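Local coordinates for protein TetR family transcriptional regulator (Chloroflexus aurantiacus, PDB 3NRG) that probably binds DNA at regulatory sites and controls transcription as a member of the TetR family, through a helix-turn-helix motif, at residues D56-D59 against C60-L64; A112-A115 against L116-V120; V120-A124 against E125-V129; G133-A136 against Y137-L141. All coordinates share one frame; numbering follows the deposited sequence. Where two conformers were deposited one is given.

Contact 1. Residues D56-D59 against C60-L64; sequences DKKD and CYLYL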
loop_
_atom_site.group_PDB
_atom_site.type_symbol
_atom_site.label_atom_id
_atom_site.label_comp_id
_atom_site.label_asym_id
_atom_site.label_seq_id
_atom_site.Cartn_x
_atom_site.Cartn_y
_atom_site.Cartn_z
ATOM N N ASP A 56 -12.626 -0.025 20.651
ATOM C CA ASP A 56 -12.995 1.260 20.047
ATOM C C ASP A 56 -12.640 1.277 18.545
ATOM O O ASP A 56 -12.118 0.289 18.028
ATOM C CB ASP A 56 -12.319 2.444 20.799
ATOM C CG ASP A 56 -10.799 2.348 20.945
ATOM O OD1 ASP A 56 -10.180 1.511 20.244
ATOM O OD2 ASP A 56 -10.231 3.125 21.743
ATOM N N LYS A 57 -12.925 2.401 17.852
ATOM C CA LYS A 57 -12.627 2.563 16.423
ATOM C C LYS A 57 -11.105 2.507 16.167
ATOM O O LYS A 57 -10.674 1.930 15.168
ATOM C CB LYS A 57 -13.227 3.884 15.900
ATOM C CG LYS A 57 -13.148 4.055 14.380
ATOM C CD LYS A 57 -14.086 5.163 13.866
ATOM C CE LYS A 57 -13.658 6.558 14.266
ATOM N NZ LYS A 57 -14.543 7.593 13.676
ATOM N N LYS A 58 -10.301 3.068 17.112
ATOM C CA LYS A 58 -8.832 3.091 17.068
ATOM C C LYS A 58 -8.242 1.677 16.929
ATOM O O LYS A 58 -7.410 1.447 16.043
ATOM C CB LYS A 58 -8.275 3.788 18.330
ATOM C CG LYS A 58 -6.746 3.854 18.399
ATOM C CD LYS A 58 -6.247 4.355 19.760
ATOM C CE LYS A 58 -6.009 3.241 20.759
ATOM N NZ LYS A 58 -7.279 2.712 21.328
ATOM N N ASP A 59 -8.686 0.727 17.799
ATOM C CA ASP A 59 -8.214 -0.663 17.783
ATOM C C ASP A 59 -8.538 -1.355 16.467
ATOM O O ASP A 59 -7.715 -2.129 15.958
ATOM C CB ASP A 59 -8.794 -1.454 18.969
ATOM C CG ASP A 59 -8.227 -1.063 20.326
ATOM O OD1 ASP A 59 -7.404 -0.114 20.380
ATOM O OD2 ASP A 59 -8.597 -1.708 21.331
ATOM N N CYS A 60 -9.722 -1.048 15.889
ATOM C CA CYS A 60 -10.146 -1.606 14.604
ATOM C C CYS A 60 -9.262 -1.090 13.462
ATOM O O CYS A 60 -8.840 -1.874 12.616
ATOM C CB CYS A 60 -11.622 -1.315 14.349
ATOM S SG CYS A 60 -12.301 -2.149 12.897
ATOM N N TYR A 61 -8.947 0.220 13.472
ATOM C CA TYR A 61 -8.081 0.841 12.472
ATOM C C TYR A 61 -6.651 0.282 12.530
ATOM O O TYR A 61 -6.049 0.034 11.483
ATOM C CB TYR A 61 -8.070 2.367 12.634
ATOM C CG TYR A 61 -7.251 3.074 11.575
ATOM C CD1 TYR A 61 -7.745 3.247 10.286
ATOM C CD2 TYR A 61 -5.982 3.570 11.862
ATOM C CE1 TYR A 61 -6.992 3.884 9.303
ATOM C CE2 TYR A 61 -5.221 4.216 10.890
ATOM C CZ TYR A 61 -5.730 4.368 9.607
ATOM O OH TYR A 61 -4.992 5.000 8.637
ATOM N N LEU A 62 -6.113 0.086 13.751
ATOM C CA LEU A 62 -4.775 -0.479 13.959
ATOM C C LEU A 62 -4.691 -1.900 13.413
ATOM O O LEU A 62 -3.675 -2.267 12.815
ATOM C CB LEU A 62 -4.409 -0.471 15.453
ATOM C CG LEU A 62 -3.487 0.656 15.917
ATOM C CD1 LEU A 62 -4.219 1.994 15.961
ATOM C CD2 LEU A 62 -2.916 0.353 17.285
ATOM N N TYR A 63 -5.760 -2.704 13.619
ATOM C CA TYR A 63 -5.840 -4.080 13.119
ATOM C C TYR A 63 -5.779 -4.103 11.578
ATOM O O TYR A 63 -5.062 -4.922 11.003
ATOM C CB TYR A 63 -7.130 -4.762 13.635
ATOM C CG TYR A 63 -7.452 -6.083 12.964
ATOM C CD1 TYR A 63 -6.761 -7.245 13.299
ATOM C CD2 TYR A 63 -8.484 -6.184 12.037
ATOM C CE1 TYR A 63 -7.058 -8.465 12.692
ATOM C CE2 TYR A 63 -8.790 -7.398 11.421
ATOM C CZ TYR A 63 -8.078 -8.539 11.758
ATOM O OH TYR A 63 -8.382 -9.741 11.166
ATOM N N LEU A 64 -6.507 -3.182 10.926
ATOM C CA LEU A 64 -6.541 -3.081 9.471
ATOM C C LEU A 64 -5.195 -2.606 8.894
ATOM O O LEU A 64 -4.783 -3.086 7.832
ATOM C CB LEU A 64 -7.681 -2.154 9.021
ATOM C CG LEU A 64 -9.105 -2.604 9.381
ATOM C CD1 LEU A 64 -10.077 -1.527 9.106
ATOM C CD2 LEU A 64 -9.501 -3.869 8.631
#
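Tyr61, Leu62 and Tyr63 give their backbone N-H groups to the carbonyl oxygens of Lys57, Lys58 and Asp59, the regular i to i+4 bonds that start helix 57-78, whereas the bond from Cys60 N to Asp56 O is weak at 3.5 Å. Asp56 is the N-cap. With chi1 at 54° its carboxylate folds over the first turn, and OD1 accepts the N-H of Asp59 at 3.0 Å, the donor lying nearly in line with the C-O bond. Lys58 also reaches this acid. Its chain leaves with CG anti to the backbone N, then bends at chi3 and chi4, which brings the amino group back to the N-terminal end. There Lys58 NZ forms salt bridges to Asp59 OD1, at 3.0 Å and from above the carboxylate plane, and to Asp56 OD2, where the hydrogen bond is weak. Asp59 OD1 is gripped a second time by Gly1 N. Nearer the backbone, Lys58 CG runs beside Leu62 CD1 at 4.0 Å, both side chains pointing the same way along the helix surface. Lys57 turns elsewhere: its NZ bonds to Tyr31 O and meets the Tyr31 ring in a cation-pi contact, and Tyr61 adds an edge-to-face pairing with that ring. Cys60 and Tyr63 lie against helix 12-28, on Leu22 and Ile19. The two acids sit at the N-terminal end of the helix, where the dipole would probably favour their negative charge, and Lys58 spans both of them, so the cap and the salt bridges are likely to reinforce one another.

Contact 2. Residues A112-A115 against L116-V120; sequences AYKA and LYDDV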
loop_
_atom_site.group_PDB
_atom_site.type_symbol
_atom_site.label_atom_id
_atom_site.label_comp_id
_atom_site.label_asym_id
_atom_site.label_seq_id
_atom_site.Cartn_x
_atom_site.Cartn_y
_atom_site.Cartn_z
ATOM N N ALA A 112 -3.888 2.197 3.813
ATOM C CA ALA A 112 -2.480 2.528 4.062
ATOM C C ALA A 112 -2.083 3.841 3.359
ATOM O O ALA A 112 -1.276 4.607 3.894
ATOM C CB ALA A 112 -1.586 1.388 3.594
ATOM N N TYR A 113 -2.670 4.101 2.164
ATOM C CA TYR A 113 -2.414 5.316 1.390
ATOM C C TYR A 113 -2.981 6.549 2.095
ATOM O O TYR A 113 -2.310 7.587 2.136
ATOM C CB TYR A 113 -3.000 5.183 -0.029
ATOM C CG TYR A 113 -2.833 6.422 -0.889
ATOM C CD1 TYR A 113 -1.624 6.700 -1.519
ATOM C CD2 TYR A 113 -3.910 7.268 -1.145
ATOM C CE1 TYR A 113 -1.468 7.832 -2.322
ATOM C CE2 TYR A 113 -3.769 8.398 -1.952
ATOM C CZ TYR A 113 -2.547 8.674 -2.542
ATOM O OH TYR A 113 -2.409 9.781 -3.341
ATOM N N LYS A 114 -4.226 6.441 2.650
ATOM C CA LYS A 114 -4.865 7.557 3.351
ATOM C C LYS A 114 -4.107 7.928 4.634
ATOM O O LYS A 114 -4.088 9.093 5.013
ATOM C CB LYS A 114 -6.339 7.242 3.663
ATOM C CG LYS A 114 -7.281 7.434 2.478
ATOM C CD LYS A 114 -8.743 7.339 2.916
ATOM C CE LYS A 114 -9.692 7.763 1.825
ATOM N NZ LYS A 114 -11.090 7.818 2.306
ATOM N N ALA A 115 -3.443 6.933 5.280
ATOM C CA ALA A 115 -2.667 7.147 6.512
ATOM C C ALA A 115 -1.499 8.133 6.303
ATOM O O ALA A 115 -1.030 8.742 7.267
ATOM C CB ALA A 115 -2.140 5.816 7.036
ATOM N N LEU A 116 -1.038 8.288 5.039
ATOM C CA LEU A 116 0.039 9.217 4.682
ATOM C C LEU A 116 -0.397 10.687 4.803
ATOM O O LEU A 116 0.452 11.560 4.991
ATOM C CB LEU A 116 0.513 8.962 3.242
ATOM C CG LEU A 116 1.231 7.648 2.969
ATOM C CD1 LEU A 116 1.272 7.365 1.492
ATOM C CD2 LEU A 116 2.632 7.651 3.555
ATOM N N TYR A 117 -1.709 10.964 4.640
ATOM C CA TYR A 117 -2.223 12.334 4.606
ATOM C C TYR A 117 -3.218 12.645 5.728
ATOM O O TYR A 117 -3.167 13.733 6.307
ATOM C CB TYR A 117 -2.855 12.637 3.224
ATOM C CG TYR A 117 -1.989 12.219 2.050
ATOM C CD1 TYR A 117 -0.907 12.995 1.643
ATOM C CD2 TYR A 117 -2.244 11.041 1.355
ATOM C CE1 TYR A 117 -0.087 12.597 0.589
ATOM C CE2 TYR A 117 -1.435 10.636 0.294
ATOM C CZ TYR A 117 -0.359 11.421 -0.089
ATOM O OH TYR A 117 0.435 11.031 -1.137
ATOM N N ASP A 118 -4.143 11.716 6.006
ATOM C CA ASP A 118 -5.206 11.923 6.990
ATOM C C ASP A 118 -4.729 11.856 8.447
ATOM O O ASP A 118 -3.767 11.147 8.755
ATOM C CB ASP A 118 -6.369 10.938 6.745
ATOM C CG ASP A 118 -7.081 11.120 5.402
ATOM O OD1 ASP A 118 -6.707 12.057 4.647
ATOM O OD2 ASP A 118 -8.007 10.328 5.107
ATOM N N ASP A 119 -5.423 12.595 9.350
ATOM C CA ASP A 119 -5.118 12.593 10.786
ATOM C C ASP A 119 -5.666 11.310 11.401
ATOM O O ASP A 119 -6.827 11.261 11.824
ATOM C CB ASP A 119 -5.711 13.848 11.482
ATOM C CG ASP A 119 -5.270 14.048 12.937
ATOM O OD1 ASP A 119 -5.258 13.050 13.702
ATOM O OD2 ASP A 119 -5.033 15.212 13.330
ATOM N N VAL A 120 -4.845 10.256 11.405
ATOM C CA VAL A 120 -5.243 8.948 11.922
ATOM C C VAL A 120 -4.528 8.622 13.246
ATOM O O VAL A 120 -3.389 9.048 13.450
ATOM C CB VAL A 120 -5.080 7.823 10.862
ATOM C CG1 VAL A 120 -6.079 8.000 9.717
ATOM C CG2 VAL A 120 -3.647 7.755 10.332
#
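Tyr113 and Tyr117, four residues apart, meet edge to face, and both phenols are bound by one carboxylate, that of Glu170. The edge of Tyr117 leads with CE2, which stands over one face of the Tyr113 ring, offset toward its rim and 3.6 Å from Tyr113 CZ. The centroids are 5.3 Å apart and the planes are inclined at 67°. Tyr113 sets its CG anti to the backbone N (chi1 178°), an arrangement that carries the ring out to the approaching edge; Leu116 CD1 also touches it obliquely, 4.2 Å from Tyr113 CD1. Tyr113 OH bonds to Glu170 OE1 and Tyr117 OH to Glu170 OE2. A leucine in place of Tyr113 would probably take the flat face from under Tyr117 and leave Glu170 OE1 without this phenol partner. The backbone turns as the helix gives way to loop. Lys114 O accepts two N-H groups, from Tyr117 N at 3.0 Å, well above the carbonyl plane, and from Asp118 N at 2.8 Å, almost straight along the C=O axis. The second of these donors belongs to an acid whose carboxylate lies close to the like charge of Asp30. Farther along the loop, Val120 CG2 packs on Ala115 CB at 4.1 Å, and both residues are touched by Tyr61 of helix 57-78. The turn thus lies between helices: the tyrosines rest on Thr169 of helix 157-179, and Ala115 O receives Arg131 NE from helix 124-147.

Contact 3. Residues V120-A124 against E125-V129; sequences VPLPA and ETMQV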
loop_
_atom_site.group_PDB
_atom_site.type_symbol
_atom_site.label_atom_id
_atom_site.label_comp_id
_atom_site.label_asym_id
_atom_site.label_seq_id
_atom_site.Cartn_x
_atom_site.Cartn_y
_atom_site.Cartn_z
ATOM N N VAL A 120 -4.845 10.256 11.405
ATOM C CA VAL A 120 -5.243 8.948 11.922
ATOM C C VAL A 120 -4.528 8.622 13.246
ATOM O O VAL A 120 -3.389 9.048 13.450
ATOM C CB VAL A 120 -5.080 7.823 10.862
ATOM C CG1 VAL A 120 -6.079 8.000 9.717
ATOM C CG2 VAL A 120 -3.647 7.755 10.332
ATOM N N PRO A 121 -5.196 7.915 14.187
ATOM C CA PRO A 121 -4.551 7.640 15.474
ATOM C C PRO A 121 -3.694 6.381 15.451
ATOM O O PRO A 121 -4.167 5.296 15.791
ATOM C CB PRO A 121 -5.728 7.534 16.442
ATOM C CG PRO A 121 -6.887 7.101 15.591
ATOM C CD PRO A 121 -6.566 7.364 14.142
ATOM N N LEU A 122 -2.430 6.529 15.046
ATOM C CA LEU A 122 -1.484 5.420 15.004
ATOM C C LEU A 122 -0.331 5.669 15.977
ATOM O O LEU A 122 0.061 6.824 16.176
ATOM C CB LEU A 122 -0.939 5.218 13.573
ATOM C CG LEU A 122 -1.920 4.628 12.547
ATOM C CD1 LEU A 122 -1.374 4.757 11.149
ATOM C CD2 LEU A 122 -2.249 3.152 12.860
ATOM N N PRO A 123 0.253 4.603 16.585
ATOM C CA PRO A 123 1.385 4.817 17.501
ATOM C C PRO A 123 2.605 5.389 16.780
ATOM O O PRO A 123 2.730 5.233 15.560
ATOM C CB PRO A 123 1.669 3.412 18.058
ATOM C CG PRO A 123 0.463 2.597 17.723
ATOM C CD PRO A 123 -0.080 3.170 16.467
ATOM N N ALA A 124 3.506 6.055 17.535
ATOM C CA ALA A 124 4.719 6.682 16.992
ATOM C C ALA A 124 5.536 5.737 16.087
ATOM O O ALA A 124 5.929 6.136 14.986
ATOM C CB ALA A 124 5.587 7.208 18.126
ATOM N N GLU A 125 5.762 4.478 16.538
ATOM C CA GLU A 125 6.535 3.488 15.775
ATOM C C GLU A 125 5.839 3.061 14.477
ATOM O O GLU A 125 6.506 2.887 13.461
ATOM C CB GLU A 125 6.932 2.263 16.646
ATOM C CG GLU A 125 5.763 1.452 17.207
ATOM C CD GLU A 125 5.121 1.978 18.479
ATOM O OE1 GLU A 125 5.609 2.992 19.028
ATOM O OE2 GLU A 125 4.140 1.350 18.943
ATOM N N THR A 126 4.496 2.937 14.501
ATOM C CA THR A 126 3.721 2.559 13.315
ATOM C C THR A 126 3.642 3.729 12.330
ATOM O O THR A 126 3.796 3.526 11.124
ATOM C CB THR A 126 2.326 2.048 13.719
ATOM O OG1 THR A 126 2.450 1.155 14.829
ATOM C CG2 THR A 126 1.605 1.351 12.566
HETATM N N MSE A 127 3.411 4.961 12.852
HETATM C CA MSE A 127 3.328 6.174 12.038
HETATM C C MSE A 127 4.648 6.419 11.287
HETATM O O MSE A 127 4.623 6.745 10.100
HETATM C CB MSE A 127 2.964 7.389 12.913
HETATM C CG MSE A 127 2.642 8.644 12.105
HETATM SE SE MSE A 127 1.019 8.458 11.037
HETATM C CE MSE A 127 -0.268 8.769 12.442
ATOM N N GLN A 128 5.794 6.213 11.975
ATOM C CA GLN A 128 7.137 6.387 11.408
ATOM C C GLN A 128 7.360 5.482 10.186
ATOM O O GLN A 128 7.829 5.956 9.156
ATOM C CB GLN A 128 8.211 6.114 12.485
ATOM C CG GLN A 128 9.660 6.325 12.013
ATOM C CD GLN A 128 10.002 7.779 11.788
ATOM O OE1 GLN A 128 9.433 8.692 12.410
ATOM N NE2 GLN A 128 10.975 8.023 10.923
ATOM N N VAL A 129 7.015 4.183 10.309
ATOM C CA VAL A 129 7.166 3.184 9.241
ATOM C C VAL A 129 6.260 3.515 8.034
ATOM O O VAL A 129 6.712 3.430 6.890
ATOM C CB VAL A 129 6.919 1.742 9.786
ATOM C CG1 VAL A 129 6.863 0.714 8.655
ATOM C CG2 VAL A 129 7.980 1.358 10.815
#
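Met127, modelled as selenomethionine, curls back over the loop that leads into its own helix, and its terminal CE touches two side chains of that loop, 3.8 Å from Leu122 CB and 4.1 Å from Val120 CG2. The chain starts anti to the backbone N and then bends at chi2 (66°) and chi3 (80°), which swings the methyl back along the incoming loop; it crosses Val120 at a slant. Pro123 is approached by two side chains. Thr126 lies alongside the ring and points the same way, its OG1 3.6 Å from Pro123 CD. Glu125 instead crosses the ring: its first torsion, 62°, and a bend at chi2 fold the carboxylate back over the start of the helix, with CD 3.8 Å from Pro123 CB. Pro123 is the N-cap of helix 124-147, and its carbonyl opens the helical bonding by accepting Met127 N at 2.8 Å, nearly in line with the C=O bond. Ala124 O follows one residue later, taking Gln128 N at 3.0 Å. Just before the cap, an inverse gamma turn centred on Pro121 is closed by a weak bond from Leu122 N to Val120 O. A glycine in place of Pro123 would probably leave Thr126 and Glu125 without the ring they lie against, and set the residue entering the helix free to turn. Leu122 aims its branches at helix 57-78, packing on Tyr61, Leu62 and Ile65. One of those branches, CD2, also comes within 4.3 Å of Thr126 CG2.

Contact 4. Residues G133-A136 against Y137-L141; sequences GSFA and YFKQL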
loop_
_atom_site.group_PDB
_atom_site.type_symbol
_atom_site.label_atom_id
_atom_site.label_comp_id
_atom_site.label_asym_id
_atom_site.label_seq_id
_atom_site.Cartn_x
_atom_site.Cartn_y
_atom_site.Cartn_z
ATOM N N GLY A 133 9.188 5.153 6.190
ATOM C CA GLY A 133 9.827 3.862 5.942
ATOM C C GLY A 133 10.403 3.707 4.551
ATOM O O GLY A 133 11.594 3.412 4.406
ATOM N N SER A 134 9.557 3.893 3.508
ATOM C CA SER A 134 9.982 3.754 2.105
ATOM C C SER A 134 11.038 4.800 1.689
ATOM O O SER A 134 12.022 4.442 1.042
ATOM C CB SER A 134 8.780 3.777 1.162
ATOM O OG SER A 134 7.914 4.866 1.434
ATOM N N PHE A 135 10.867 6.070 2.122
ATOM C CA PHE A 135 11.830 7.149 1.846
ATOM C C PHE A 135 13.231 6.783 2.371
ATOM O O PHE A 135 14.225 6.968 1.659
ATOM C CB PHE A 135 11.354 8.484 2.474
ATOM C CG PHE A 135 12.343 9.628 2.344
ATOM C CD1 PHE A 135 13.332 9.829 3.303
ATOM C CD2 PHE A 135 12.277 10.507 1.270
ATOM C CE1 PHE A 135 14.260 10.866 3.168
ATOM C CE2 PHE A 135 13.196 11.553 1.145
ATOM C CZ PHE A 135 14.186 11.720 2.092
ATOM N N ALA A 136 13.300 6.268 3.622
ATOM C CA ALA A 136 14.553 5.863 4.262
ATOM C C ALA A 136 15.248 4.742 3.487
ATOM O O ALA A 136 16.482 4.742 3.387
ATOM C CB ALA A 136 14.294 5.429 5.697
ATOM N N TYR A 137 14.460 3.800 2.913
ATOM C CA TYR A 137 15.007 2.693 2.119
ATOM C C TYR A 137 15.606 3.197 0.792
ATOM O O TYR A 137 16.717 2.799 0.435
ATOM C CB TYR A 137 13.936 1.609 1.874
ATOM C CG TYR A 137 14.450 0.400 1.114
ATOM C CD1 TYR A 137 15.369 -0.474 1.692
ATOM C CD2 TYR A 137 13.973 0.096 -0.160
ATOM C CE1 TYR A 137 15.843 -1.588 1.000
ATOM C CE2 TYR A 137 14.424 -1.027 -0.854
ATOM C CZ TYR A 137 15.371 -1.859 -0.275
ATOM O OH TYR A 137 15.817 -2.965 -0.952
ATOM N N PHE A 138 14.889 4.109 0.089
ATOM C CA PHE A 138 15.375 4.699 -1.158
ATOM C C PHE A 138 16.647 5.505 -0.939
ATOM O O PHE A 138 17.567 5.415 -1.749
ATOM C CB PHE A 138 14.294 5.567 -1.823
ATOM C CG PHE A 138 13.097 4.800 -2.334
ATOM C CD1 PHE A 138 13.253 3.757 -3.243
ATOM C CD2 PHE A 138 11.810 5.183 -1.989
ATOM C CE1 PHE A 138 12.144 3.062 -3.732
ATOM C CE2 PHE A 138 10.701 4.485 -2.476
ATOM C CZ PHE A 138 10.875 3.431 -3.346
ATOM N N LYS A 139 16.724 6.258 0.183
ATOM C CA LYS A 139 17.916 7.047 0.537
ATOM C C LYS A 139 19.132 6.129 0.719
ATOM O O LYS A 139 20.216 6.443 0.229
ATOM C CB LYS A 139 17.662 7.880 1.807
ATOM C CG LYS A 139 18.685 8.989 2.026
ATOM C CD LYS A 139 18.419 9.755 3.308
ATOM C CE LYS A 139 19.491 10.779 3.574
ATOM N NZ LYS A 139 19.235 11.525 4.829
ATOM N N GLN A 140 18.926 4.963 1.365
ATOM C CA GLN A 140 19.971 3.955 1.567
ATOM C C GLN A 140 20.464 3.414 0.210
ATOM O O GLN A 140 21.671 3.308 0.003
ATOM C CB GLN A 140 19.439 2.808 2.453
ATOM C CG GLN A 140 20.505 1.801 2.899
ATOM C CD GLN A 140 19.906 0.611 3.636
ATOM O OE1 GLN A 140 18.901 0.721 4.355
ATOM N NE2 GLN A 140 20.543 -0.545 3.505
ATOM N N LEU A 141 19.523 3.127 -0.729
ATOM C CA LEU A 141 19.858 2.623 -2.077
ATOM C C LEU A 141 20.633 3.654 -2.890
ATOM O O LEU A 141 21.587 3.290 -3.582
ATOM C CB LEU A 141 18.591 2.203 -2.851
ATOM C CG LEU A 141 17.803 1.005 -2.313
ATOM C CD1 LEU A 141 16.552 0.793 -3.123
ATOM C CD2 LEU A 141 18.634 -0.263 -2.335
#
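Helix 124-147 of the C-terminal region carries this contact along its middle and includes a kink here, where Ser134 N and Phe135 N lack bonds to the preceding turn. From Tyr137 onward the ladder of i to i+4 bonds is regular again: Tyr137 N reaches Gly133 O at 3.3 Å, Phe138 N donates to Ser134 O at 3.0 Å with the N-H almost on the carbonyl axis, and Lys139 and Gln140 continue the series. Phe138 is the buried member. Its first torsion, -67°, places CG beside the backbone N, and the ring leans back over the preceding turn: CG lies 3.6 Å from Ser134 O and CE2 4.2 Å from Ser134 CB. From there the ring reaches Leu164 and Phe168 of helix 157-179, and Leu91 and Leu94 of helix 87-104. On another side of the helix the extended chain of Lys139 passes the Phe135 ring obliquely, its CD 4.3 Å from Phe135 CE1, and both residues touch Ala161. Tyr137 leaves with CG anti to the backbone N, chi1 -177°, and carries its ring away from the preceding turn; Leu141 CG stands over one ring face, 4.2 Å above the plane. The polar ends are held by neighbouring helices, Ser134 OG by Asn165 OD1 and Tyr137 OH by the hydroxyl of Tyr90. Apolar contacts from Phe138 thus join this helix to two others, while the hydroxyls of Ser134 and Tyr137 add one polar tie to each of the same neighbours, which probably helps fix how the three helices face each other.

How the contacts relate
The contacts follow one another along the chain. Contact 1 opens helix 57-78 at the end of the TetR-type DNA-binding region; contacts 2, 3 and 4 lie in the C-terminal region. Contacts 2 and 3 share Val120 and together span the link from helix 106-114 to helix 124-147, their centres about 10 Å apart. Both touch contact 1: Tyr61 OH lies 3.4 Å from Ala115 CB, and Leu62 CD1 is 3.9 Å from Leu122 CD2. This loop therefore joins the two regions by direct side-chain packing. Contact 4, farther along the helix that contact 3 begins, is about 28 Å from contact 1, centre to centre, and does not touch it.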